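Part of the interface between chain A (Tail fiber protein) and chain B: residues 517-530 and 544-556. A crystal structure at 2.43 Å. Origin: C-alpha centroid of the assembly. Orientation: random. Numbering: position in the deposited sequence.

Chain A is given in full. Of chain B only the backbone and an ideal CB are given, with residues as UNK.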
# COMPACT_ATOMS: atom_id res chain seq x y z
N VAL A 517 32.73 1.94 -29.72
CA VAL A 517 33.68 3.00 -29.39
C VAL A 517 33.83 3.06 -27.87
O VAL A 517 32.87 2.83 -27.13
CB VAL A 517 33.22 4.36 -29.95
CG1 VAL A 517 34.22 5.45 -29.60
CG2 VAL A 517 33.05 4.27 -31.46
N SER A 518 35.04 3.37 -27.42
CA SER A 518 35.33 3.61 -26.01
C SER A 518 35.83 5.04 -25.85
O SER A 518 36.60 5.54 -26.68
CB SER A 518 36.36 2.61 -25.49
OG SER A 518 36.33 2.53 -24.07
N LEU A 519 35.40 5.71 -24.77
CA LEU A 519 35.70 7.12 -24.54
C LEU A 519 36.26 7.33 -23.14
O LEU A 519 35.95 6.60 -22.20
CB LEU A 519 34.46 8.00 -24.68
CG LEU A 519 33.56 7.83 -25.89
CD1 LEU A 519 32.32 8.69 -25.74
CD2 LEU A 519 34.32 8.21 -27.12
N VAL A 520 37.07 8.38 -23.01
CA VAL A 520 37.46 8.92 -21.71
C VAL A 520 37.28 10.43 -21.77
O VAL A 520 37.66 11.07 -22.75
CB VAL A 520 38.92 8.54 -21.35
CG1 VAL A 520 39.86 8.85 -22.51
CG2 VAL A 520 39.36 9.24 -20.07
N VAL A 521 36.67 11.00 -20.73
CA VAL A 521 36.40 12.43 -20.64
C VAL A 521 37.12 12.98 -19.41
O VAL A 521 36.93 12.46 -18.30
CB VAL A 521 34.88 12.72 -20.56
CG1 VAL A 521 34.60 14.19 -20.83
CG2 VAL A 521 34.12 11.84 -21.54
N GLN A 522 37.92 14.02 -19.60
CA GLN A 522 38.68 14.60 -18.49
C GLN A 522 39.06 16.03 -18.81
O GLN A 522 39.50 16.34 -19.92
CB GLN A 522 39.94 13.77 -18.18
CG GLN A 522 40.88 14.40 -17.14
CD GLN A 522 40.38 14.25 -15.71
OE1 GLN A 522 40.01 13.15 -15.27
NE2 GLN A 522 40.37 15.35 -14.96
N GLY A 523 38.90 16.91 -17.82
CA GLY A 523 39.29 18.30 -17.90
C GLY A 523 40.21 18.67 -16.75
O GLY A 523 40.98 17.85 -16.24
N SER A 524 40.11 19.93 -16.34
CA SER A 524 40.89 20.41 -15.21
C SER A 524 40.35 19.82 -13.91
O SER A 524 39.15 19.88 -13.64
CB SER A 524 40.85 21.94 -15.15
OG SER A 524 41.20 22.50 -16.41
N GLU A 525 41.25 19.26 -13.10
CA GLU A 525 40.88 18.63 -11.83
C GLU A 525 41.99 18.87 -10.82
O GLU A 525 43.14 18.49 -11.06
CB GLU A 525 40.63 17.13 -12.01
CG GLU A 525 40.04 16.44 -10.79
CD GLU A 525 39.18 15.25 -11.16
OE1 GLU A 525 39.11 14.92 -12.36
OE2 GLU A 525 38.57 14.64 -10.25
N GLY A 526 41.64 19.49 -9.70
CA GLY A 526 42.62 19.85 -8.69
C GLY A 526 43.39 21.12 -8.98
O GLY A 526 44.44 21.35 -8.38
N ILE A 527 42.88 21.96 -9.88
CA ILE A 527 43.61 23.12 -10.38
C ILE A 527 42.83 24.38 -10.03
O ILE A 527 41.64 24.49 -10.35
CB ILE A 527 43.82 23.03 -11.90
CG1 ILE A 527 44.74 21.85 -12.24
CG2 ILE A 527 44.40 24.33 -12.44
CD1 ILE A 527 44.87 21.60 -13.71
N GLY A 528 43.50 25.32 -9.37
CA GLY A 528 42.90 26.60 -9.06
C GLY A 528 43.13 27.63 -10.15
O GLY A 528 42.30 27.78 -11.05
N THR A 529 44.27 28.31 -10.10
CA THR A 529 44.58 29.32 -11.11
C THR A 529 44.80 28.66 -12.47
O THR A 529 45.58 27.72 -12.59
CB THR A 529 45.82 30.11 -10.70
OG1 THR A 529 45.58 30.76 -9.44
CG2 THR A 529 46.14 31.17 -11.74
N GLY A 530 44.09 29.16 -13.48
CA GLY A 530 44.24 28.68 -14.84
C GLY A 530 43.30 27.57 -15.26
O GLY A 530 43.35 27.15 -16.42
N UNK B 544 41.60 0.15 -25.50
CA UNK B 544 42.38 1.13 -24.76
C UNK B 544 42.30 2.47 -25.49
O UNK B 544 42.36 2.52 -26.72
CB UNK B 544 43.83 0.67 -24.60
N UNK B 545 42.17 3.54 -24.72
CA UNK B 545 42.26 4.88 -25.27
C UNK B 545 42.70 5.82 -24.16
O UNK B 545 42.39 5.61 -22.99
CB UNK B 545 40.93 5.32 -25.88
N UNK B 546 43.44 6.86 -24.54
CA UNK B 546 43.94 7.84 -23.60
C UNK B 546 43.92 9.21 -24.25
O UNK B 546 43.99 9.33 -25.47
CB UNK B 546 45.35 7.48 -23.13
N UNK B 547 43.82 10.23 -23.42
CA UNK B 547 43.91 11.60 -23.90
C UNK B 547 45.38 11.99 -24.05
O UNK B 547 46.19 11.74 -23.15
CB UNK B 547 43.19 12.56 -22.95
N UNK B 548 45.72 12.57 -25.19
CA UNK B 548 47.08 12.99 -25.48
C UNK B 548 47.26 14.51 -25.42
O UNK B 548 48.38 14.99 -25.63
CB UNK B 548 47.49 12.48 -26.86
N UNK B 549 46.20 15.25 -25.15
CA UNK B 549 46.29 16.70 -25.07
C UNK B 549 45.03 17.27 -24.47
O UNK B 549 44.10 16.54 -24.11
CB UNK B 549 46.54 17.31 -26.45
N UNK B 550 45.00 18.59 -24.36
CA UNK B 550 43.90 19.29 -23.73
C UNK B 550 44.38 20.22 -22.63
O UNK B 550 44.91 19.76 -21.62
CB UNK B 550 42.89 18.29 -23.17
N UNK B 551 44.19 21.52 -22.83
CA UNK B 551 44.66 22.52 -21.87
C UNK B 551 43.91 22.36 -20.56
O UNK B 551 42.67 22.40 -20.53
CB UNK B 551 44.48 23.94 -22.42
N UNK B 552 44.65 22.19 -19.46
CA UNK B 552 44.06 22.15 -18.13
C UNK B 552 44.47 23.34 -17.27
O UNK B 552 43.88 23.53 -16.19
CB UNK B 552 44.45 20.85 -17.43
N UNK B 553 45.45 24.13 -17.70
CA UNK B 553 45.93 25.30 -16.96
C UNK B 553 46.32 26.36 -17.99
O UNK B 553 47.46 26.38 -18.46
CB UNK B 553 47.11 24.95 -16.05
N UNK B 554 45.38 27.24 -18.31
CA UNK B 554 45.59 28.26 -19.33
C UNK B 554 46.57 29.34 -18.89
O UNK B 554 47.00 30.13 -19.74
CB UNK B 554 44.25 28.90 -19.70
N UNK B 555 46.91 29.42 -17.61
CA UNK B 555 47.86 30.43 -17.15
C UNK B 555 49.29 29.94 -17.33
O UNK B 555 50.14 30.66 -17.86
CB UNK B 555 47.60 30.78 -15.68
N UNK B 556 49.57 28.71 -16.91
CA UNK B 556 50.90 28.14 -17.01
C UNK B 556 51.08 27.25 -18.24
O UNK B 556 52.18 26.73 -18.45
CB UNK B 556 51.21 27.34 -15.74

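Two strands, 517-523 of chain A and 544-546 of chain B, run in the same general direction, 28° apart, with axes no closer than 6.9 Å. At that separation the side chains, not the backbones, must fill the gap, and the alternation of a strand decides which positions of chain B can take part.

Position 544 points its CA-to-CB bond away from chain A, and its ideal CB has nothing of chain A within 5.5 Å. Chain A therefore sets no preference; the residue is Phe B544. Position 545 points toward chain A, with its CB 4.4 Å from Ser A518 O and 5.0 Å from Val A520 CG1. A carbonyl beside a methyl suits a small or beta-branched residue, such as serine, threonine or valine. It is Thr B545, whose CG2 lies 3.7 Å from Ser A518 O and 4.4 Å from Val A520 CG1, so its contact with chain A is one of packing. Position 546 points away again and could carry a polar chain; it is Gln B546.

Position 547 faces chain A, its CB 5.0 Å from Val A520 CG1. The remaining gap, bordered by that methyl and the CB of Gln A522, asks for an apolar side chain longer than alanine: leucine, isoleucine or methionine would serve. Leu B547 places CD1 4.2 Å from Val A520 CG1 and 3.9 Å from Gln A522 CB.

Position 548 is out of reach and is Glu B548. At 549 the nearby space is also empty, and a CB would have room; the residue is Gly B549. Position 550 differs: at phi/psi of 127/115 a CB would jam against the carbonyl O of the preceding residue, so the backbone itself calls for Gly B550. Position 551 points away and is Val B551.

At 552 the chain turns a corner and its CB points toward chain A, 3.8 Å from both Ser A524 OG and Ile A527 CD1. An aliphatic residue suits the isoleucine methyl, while the hydroxyl needs no side-chain partner, because Ser A524 OG donates a hydrogen bond to the backbone O of 552 at 2.9 Å. Ile B552 packs its CB against Ile A527 CD1 and extends CG2 to 3.8 Å from Gly A523 O.

Position 553 points sideways, near the carbonyls of Thr A529 and Gly A530. Those acceptors alone would favor a donor, yet the backbone N of 555 offers a donor within chain B, and Asp B553 uses it: its OD1 accepts from the backbone N of 555 at 3.2 Å. The same OD1 lies 3.2 Å from Gly A530 CA, where a CB on that glycine would clash with it.

At 554 the backbone does the work, its N donating to Gly A530 O at 2.8 Å. The sideways CB tolerates many small or polar residues; Thr B554 occupies it. Position 555 points toward Gly A530 CA and Thr A529 CG2, suiting a compact apolar residue. Val B555 brings CG2 to 3.7 Å from Gly A530 CA and 3.9 Å from Thr A529 CG2. Position 556 has no chain A atom near its CB and is Asn B556.

Chain B 544-556: FTQLEGGVIDTVN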
# COMPACT_ATOMS: atom_id res chain seq x y z
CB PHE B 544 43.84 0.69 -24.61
CG PHE B 544 44.70 1.68 -23.89
CD1 PHE B 544 44.74 1.71 -22.51
CD2 PHE B 544 45.47 2.60 -24.59
CE1 PHE B 544 45.53 2.63 -21.84
CE2 PHE B 544 46.26 3.52 -23.93
CZ PHE B 544 46.29 3.53 -22.55
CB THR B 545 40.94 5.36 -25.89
OG1 THR B 545 41.04 6.75 -26.24
CG2 THR B 545 39.79 5.17 -24.94
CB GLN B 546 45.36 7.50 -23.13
CG GLN B 546 46.44 7.68 -24.19
CD GLN B 546 47.76 7.06 -23.78
OE1 GLN B 546 48.23 7.23 -22.65
NE2 GLN B 546 48.37 6.32 -24.69
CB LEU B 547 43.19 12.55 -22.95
CG LEU B 547 41.68 12.62 -23.18
CD1 LEU B 547 40.94 12.87 -21.88
CD2 LEU B 547 41.36 13.69 -24.22
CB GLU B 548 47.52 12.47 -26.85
CG GLU B 548 47.43 10.96 -27.00
CD GLU B 548 47.79 10.48 -28.40
OE1 GLU B 548 47.30 9.41 -28.81
OE2 GLU B 548 48.58 11.17 -29.09
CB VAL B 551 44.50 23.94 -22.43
CG1 VAL B 551 45.13 24.95 -21.48
CG2 VAL B 551 45.10 24.03 -23.81
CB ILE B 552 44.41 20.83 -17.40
CG1 ILE B 552 45.93 20.67 -17.29
CG2 ILE B 552 43.78 19.65 -18.12
CD1 ILE B 552 46.35 19.37 -16.65
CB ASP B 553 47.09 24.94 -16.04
CG ASP B 553 47.61 26.12 -15.24
OD1 ASP B 553 47.03 27.22 -15.32
OD2 ASP B 553 48.62 25.95 -14.53
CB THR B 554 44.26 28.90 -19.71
OG1 THR B 554 43.77 29.66 -18.60
CG2 THR B 554 43.25 27.83 -20.07
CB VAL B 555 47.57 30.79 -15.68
CG1 VAL B 555 48.77 31.48 -15.05
CG2 VAL B 555 46.32 31.67 -15.59
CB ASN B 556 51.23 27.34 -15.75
CG ASN B 556 51.15 28.19 -14.49
OD1 ASN B 556 50.40 27.89 -13.56
ND2 ASN B 556 51.94 29.25 -14.45
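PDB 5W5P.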